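Local coordinates for F5/8 type C domain protein (Bacteroides ovatus, PDB 4ZRX) that is a putative alpha-L-fucosidase that probably hydrolyses fucosyl linkages with a TIM-barrel domain and carries an F5/8 type C domain that may bind sugars, at residues D471-Q482 against M577-I585. Numbering follows the deposited sequence.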
loop_
_atom_site.group_PDB
_atom_site.type_symbol
_atom_site.label_atom_id
_atom_site.label_comp_id
_atom_site.label_asym_id
_atom_site.label_seq_id
_atom_site.Cartn_x
_atom_site.Cartn_y
_atom_site.Cartn_z
ATOM N N ASP A 471 -9.627 -25.007 3.960
ATOM C CA ASP A 471 -9.276 -26.418 3.960
ATOM C C ASP A 471 -10.462 -27.300 4.345
ATOM O O ASP A 471 -10.405 -28.492 4.118
ATOM C CB ASP A 471 -8.077 -26.673 4.879
ATOM C CG ASP A 471 -6.803 -25.978 4.382
ATOM O OD1 ASP A 471 -6.703 -25.613 3.158
ATOM O OD2 ASP A 471 -5.900 -25.790 5.234
ATOM N N TRP A 472 -11.532 -26.687 4.856
ATOM C CA TRP A 472 -12.768 -27.372 5.282
ATOM C C TRP A 472 -13.916 -27.327 4.235
ATOM O O TRP A 472 -15.040 -27.860 4.494
ATOM C CB TRP A 472 -13.247 -26.778 6.622
ATOM C CG TRP A 472 -13.184 -25.276 6.707
ATOM C CD1 TRP A 472 -12.150 -24.538 7.193
ATOM C CD2 TRP A 472 -14.197 -24.336 6.300
ATOM N NE1 TRP A 472 -12.432 -23.193 7.086
ATOM C CE2 TRP A 472 -13.689 -23.039 6.561
ATOM C CE3 TRP A 472 -15.474 -24.466 5.732
ATOM C CZ2 TRP A 472 -14.413 -21.879 6.292
ATOM C CZ3 TRP A 472 -16.212 -23.312 5.466
ATOM C CH2 TRP A 472 -15.663 -22.016 5.731
ATOM N N ASN A 473 -13.654 -26.744 3.057
ATOM C CA ASN A 473 -14.629 -26.755 1.955
ATOM C C ASN A 473 -13.884 -27.035 0.678
ATOM O O ASN A 473 -12.985 -26.250 0.306
ATOM C CB ASN A 473 -15.359 -25.423 1.831
ATOM C CG ASN A 473 -16.423 -25.431 0.714
ATOM O OD1 ASN A 473 -17.340 -26.253 0.734
ATOM N ND2 ASN A 473 -16.315 -24.518 -0.237
ATOM N N ASN A 474 -14.221 -28.132 0.003
ATOM C CA ASN A 474 -13.555 -28.472 -1.253
ATOM C C ASN A 474 -14.504 -28.500 -2.452
ATOM O O ASN A 474 -14.139 -28.988 -3.510
ATOM C CB ASN A 474 -12.797 -29.797 -1.121
ATOM C CG ASN A 474 -13.731 -30.990 -1.025
ATOM O OD1 ASN A 474 -14.963 -30.823 -0.848
ATOM N ND2 ASN A 474 -13.166 -32.186 -1.134
ATOM N N LEU A 475 -15.705 -27.952 -2.284
ATOM C CA LEU A 475 -16.659 -27.779 -3.391
ATOM C C LEU A 475 -16.888 -26.269 -3.557
ATOM O O LEU A 475 -17.591 -25.657 -2.728
ATOM C CB LEU A 475 -17.989 -28.503 -3.109
ATOM C CG LEU A 475 -18.930 -28.606 -4.326
ATOM C CD1 LEU A 475 -18.308 -29.439 -5.443
ATOM C CD2 LEU A 475 -20.247 -29.235 -3.902
ATOM N N PRO A 476 -16.277 -25.664 -4.609
ATOM C CA PRO A 476 -16.347 -24.191 -4.677
ATOM C C PRO A 476 -17.804 -23.713 -4.687
ATOM O O PRO A 476 -18.661 -24.331 -5.345
ATOM C CB PRO A 476 -15.630 -23.839 -6.000
ATOM C CG PRO A 476 -14.750 -25.024 -6.313
ATOM C CD PRO A 476 -15.412 -26.241 -5.668
ATOM N N ARG A 477 -18.078 -22.647 -3.936
ATOM C CA ARG A 477 -19.453 -22.152 -3.800
ATOM C C ARG A 477 -19.988 -21.508 -5.079
ATOM O O ARG A 477 -21.206 -21.328 -5.205
ATOM C CB ARG A 477 -19.574 -21.140 -2.660
ATOM C CG ARG A 477 -19.129 -21.697 -1.336
ATOM C CD ARG A 477 -19.544 -20.842 -0.181
ATOM N NE ARG A 477 -19.006 -21.418 1.048
ATOM C CZ ARG A 477 -17.731 -21.337 1.460
ATOM N NH1 ARG A 477 -16.805 -20.662 0.740
ATOM N NH2 ARG A 477 -17.371 -21.932 2.610
ATOM N N SER A 478 -19.086 -21.164 -6.017
ATOM C CA SER A 478 -19.481 -20.695 -7.348
ATOM C C SER A 478 -20.474 -21.627 -8.079
ATOM O O SER A 478 -21.222 -21.179 -8.934
ATOM C CB SER A 478 -18.254 -20.507 -8.232
ATOM O OG SER A 478 -17.699 -21.768 -8.594
ATOM N N GLY A 479 -20.431 -22.917 -7.781
ATOM C CA GLY A 479 -21.406 -23.866 -8.297
ATOM C C GLY A 479 -22.678 -23.987 -7.457
ATOM O O GLY A 479 -23.608 -24.667 -7.883
ATOM N N TRP A 480 -22.729 -23.378 -6.261
ATOM C CA TRP A 480 -23.912 -23.522 -5.369
ATOM C C TRP A 480 -24.956 -22.501 -5.701
ATOM O O TRP A 480 -24.644 -21.476 -6.271
ATOM C CB TRP A 480 -23.596 -23.344 -3.868
ATOM C CG TRP A 480 -22.510 -24.198 -3.294
ATOM C CD1 TRP A 480 -21.673 -25.058 -3.962
ATOM C CD2 TRP A 480 -22.060 -24.173 -1.947
ATOM N NE1 TRP A 480 -20.755 -25.607 -3.078
ATOM C CE2 TRP A 480 -20.961 -25.053 -1.843
ATOM C CE3 TRP A 480 -22.476 -23.489 -0.814
ATOM C CZ2 TRP A 480 -20.287 -25.273 -0.638
ATOM C CZ3 TRP A 480 -21.803 -23.718 0.398
ATOM C CH2 TRP A 480 -20.734 -24.599 0.465
ATOM N N LYS A 481 -26.197 -22.780 -5.314
ATOM C CA LYS A 481 -27.278 -21.800 -5.345
ATOM C C LYS A 481 -28.081 -21.875 -4.060
ATOM O O LYS A 481 -28.470 -22.956 -3.642
ATOM C CB LYS A 481 -28.201 -22.050 -6.559
ATOM C CG LYS A 481 -27.560 -21.616 -7.861
ATOM C CD LYS A 481 -28.204 -22.213 -9.099
ATOM C CE LYS A 481 -27.332 -21.875 -10.334
ATOM N NZ LYS A 481 -28.070 -22.097 -11.632
ATOM N N GLN A 482 -28.359 -20.733 -3.452
ATOM C CA GLN A 482 -29.192 -20.685 -2.255
ATOM C C GLN A 482 -30.641 -20.865 -2.627
ATOM O O GLN A 482 -31.169 -20.090 -3.397
ATOM C CB GLN A 482 -29.044 -19.356 -1.526
ATOM C CG GLN A 482 -29.944 -19.232 -0.287
ATOM C CD GLN A 482 -29.512 -18.134 0.627
ATOM O OE1 GLN A 482 -30.312 -17.294 1.042
ATOM N NE2 GLN A 482 -28.229 -18.124 0.955
HETATM N N MSE A 577 -24.724 -18.725 3.414
HETATM C CA MSE A 577 -24.085 -19.759 2.631
HETATM C C MSE A 577 -22.519 -19.782 2.720
HETATM O O MSE A 577 -21.887 -20.854 2.632
HETATM C CB MSE A 577 -24.517 -19.577 1.184
HETATM C CG MSE A 577 -24.278 -20.776 0.364
HETATM SE SE MSE A 577 -25.262 -20.627 -1.328
HETATM C CE MSE A 577 -23.986 -19.550 -2.321
ATOM N N ASN A 578 -21.906 -18.598 2.833
ATOM C CA ASN A 578 -20.446 -18.481 2.975
ATOM C C ASN A 578 -19.911 -19.002 4.316
ATOM O O ASN A 578 -18.692 -19.164 4.443
ATOM C CB ASN A 578 -19.964 -17.018 2.752
ATOM C CG ASN A 578 -19.808 -16.646 1.260
ATOM O OD1 ASN A 578 -19.644 -17.501 0.383
ATOM N ND2 ASN A 578 -19.842 -15.343 0.974
ATOM N N GLU A 579 -20.807 -19.268 5.291
ATOM C CA GLU A 579 -20.429 -19.866 6.578
ATOM C C GLU A 579 -20.545 -21.399 6.579
ATOM O O GLU A 579 -20.373 -22.003 7.637
ATOM C CB GLU A 579 -21.341 -19.323 7.681
ATOM C CG GLU A 579 -21.220 -17.764 7.791
ATOM C CD GLU A 579 -22.114 -17.198 8.873
ATOM O OE1 GLU A 579 -23.332 -17.417 8.831
ATOM O OE2 GLU A 579 -21.590 -16.504 9.778
ATOM N N ILE A 580 -20.954 -21.990 5.457
ATOM C CA ILE A 580 -21.075 -23.411 5.360
ATOM C C ILE A 580 -19.996 -23.921 4.431
ATOM O O ILE A 580 -19.723 -23.294 3.398
ATOM C CB ILE A 580 -22.471 -23.771 4.805
ATOM C CG1 ILE A 580 -23.564 -23.316 5.781
ATOM C CG2 ILE A 580 -22.543 -25.242 4.495
ATOM C CD1 ILE A 580 -23.511 -23.978 7.133
ATOM N N GLY A 581 -19.381 -25.049 4.793
ATOM C CA GLY A 581 -18.500 -25.802 3.884
ATOM C C GLY A 581 -18.914 -27.266 3.884
ATOM O O GLY A 581 -19.647 -27.738 4.765
ATOM N N VAL A 582 -18.423 -27.983 2.883
ATOM C CA VAL A 582 -18.566 -29.411 2.810
ATOM C C VAL A 582 -17.267 -30.034 2.272
ATOM O O VAL A 582 -16.512 -29.369 1.521
ATOM C CB VAL A 582 -19.784 -29.809 1.896
ATOM C CG1 VAL A 582 -21.094 -29.226 2.424
ATOM C CG2 VAL A 582 -19.581 -29.389 0.404
HETATM N N MSE A 583 -17.062 -31.317 2.599
HETATM C CA MSE A 583 -15.981 -32.091 2.056
HETATM C C MSE A 583 -16.569 -33.212 1.247
HETATM O O MSE A 583 -17.294 -34.068 1.777
HETATM C CB MSE A 583 -15.056 -32.632 3.139
HETATM C CG MSE A 583 -14.311 -31.527 3.883
HETATM SE SE MSE A 583 -13.004 -30.548 2.733
HETATM C CE MSE A 583 -11.711 -32.008 2.462
ATOM N N VAL A 584 -16.292 -33.139 -0.048
ATOM C CA VAL A 584 -16.648 -34.166 -1.023
ATOM C C VAL A 584 -15.520 -35.212 -1.058
ATOM O O VAL A 584 -14.330 -34.868 -1.023
ATOM C CB VAL A 584 -16.826 -33.513 -2.419
ATOM C CG1 VAL A 584 -16.982 -34.563 -3.548
ATOM C CG2 VAL A 584 -18.010 -32.573 -2.388
ATOM N N ILE A 585 -15.900 -36.474 -1.185
ATOM C CA ILE A 585 -14.942 -37.565 -1.242
ATOM C C ILE A 585 -14.526 -37.762 -2.694
ATOM O O ILE A 585 -15.375 -38.109 -3.507
ATOM C CB ILE A 585 -15.575 -38.844 -0.657
ATOM C CG1 ILE A 585 -15.964 -38.559 0.805
ATOM C CG2 ILE A 585 -14.609 -40.053 -0.780
ATOM C CD1 ILE A 585 -16.708 -39.670 1.499
HETATM O O HOH W 1 -26.611 -16.760 2.485
#
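Arg477 grips Ile580 O side-on with its NE and NH2 edge: NH2 lies 2.8 Å and NE 3.1 Å from Ile580 O, which sits in the guanidinium plane. NE arrives nearly along the C=O axis, NH2 from above the carbonyl plane. NE also makes a weak bond to Met577 O, while Asn578 O and Asn473 ND2 lie over opposite guanidinium faces, and NH2 is salt-bridged to Glu470. An alanine here takes both donors from Ile580 O and would probably leave the 577-580 turn less firmly held, and Glu470 without this positive mate.

Asn474 clasps the backbone of Val584 at both ends of its amide. OD1 accepts from Val584 N at 2.8 Å, nearly straight at 176°, and ND2 gives to Val584 O at 2.9 Å, exactly in the amide plane; CG lies between the backbone N and the carbonyl carbon (chi1 71°), which brings the amide across to Val584. Asn474 N donates to Val582 O and Val582 N to an in-plane lone pair of Asn473 OD1, both at 3.0 Å.

These bonds dock the 471-480 segment, loop and a short 3-10 turn, on strand 580-584, which on its other flank pairs antiparallel with strand 495-503 in the beta-sandwich of the F5/8 type C (discoidin-like) domain.

The Trp472 edge lies against Gly581, CZ3 3.7 Å from Gly581 N, where a CB would clash with Trp472 CE3. Trp480 CE3 meets CG of selenomethionine Met577 at 3.5 Å, a Met-aromatic contact with Met577 SE 5.4 Å from the six-membered ring centroid and 85° off its normal. Further out, one water links Gln482 NE2 with Met577 N.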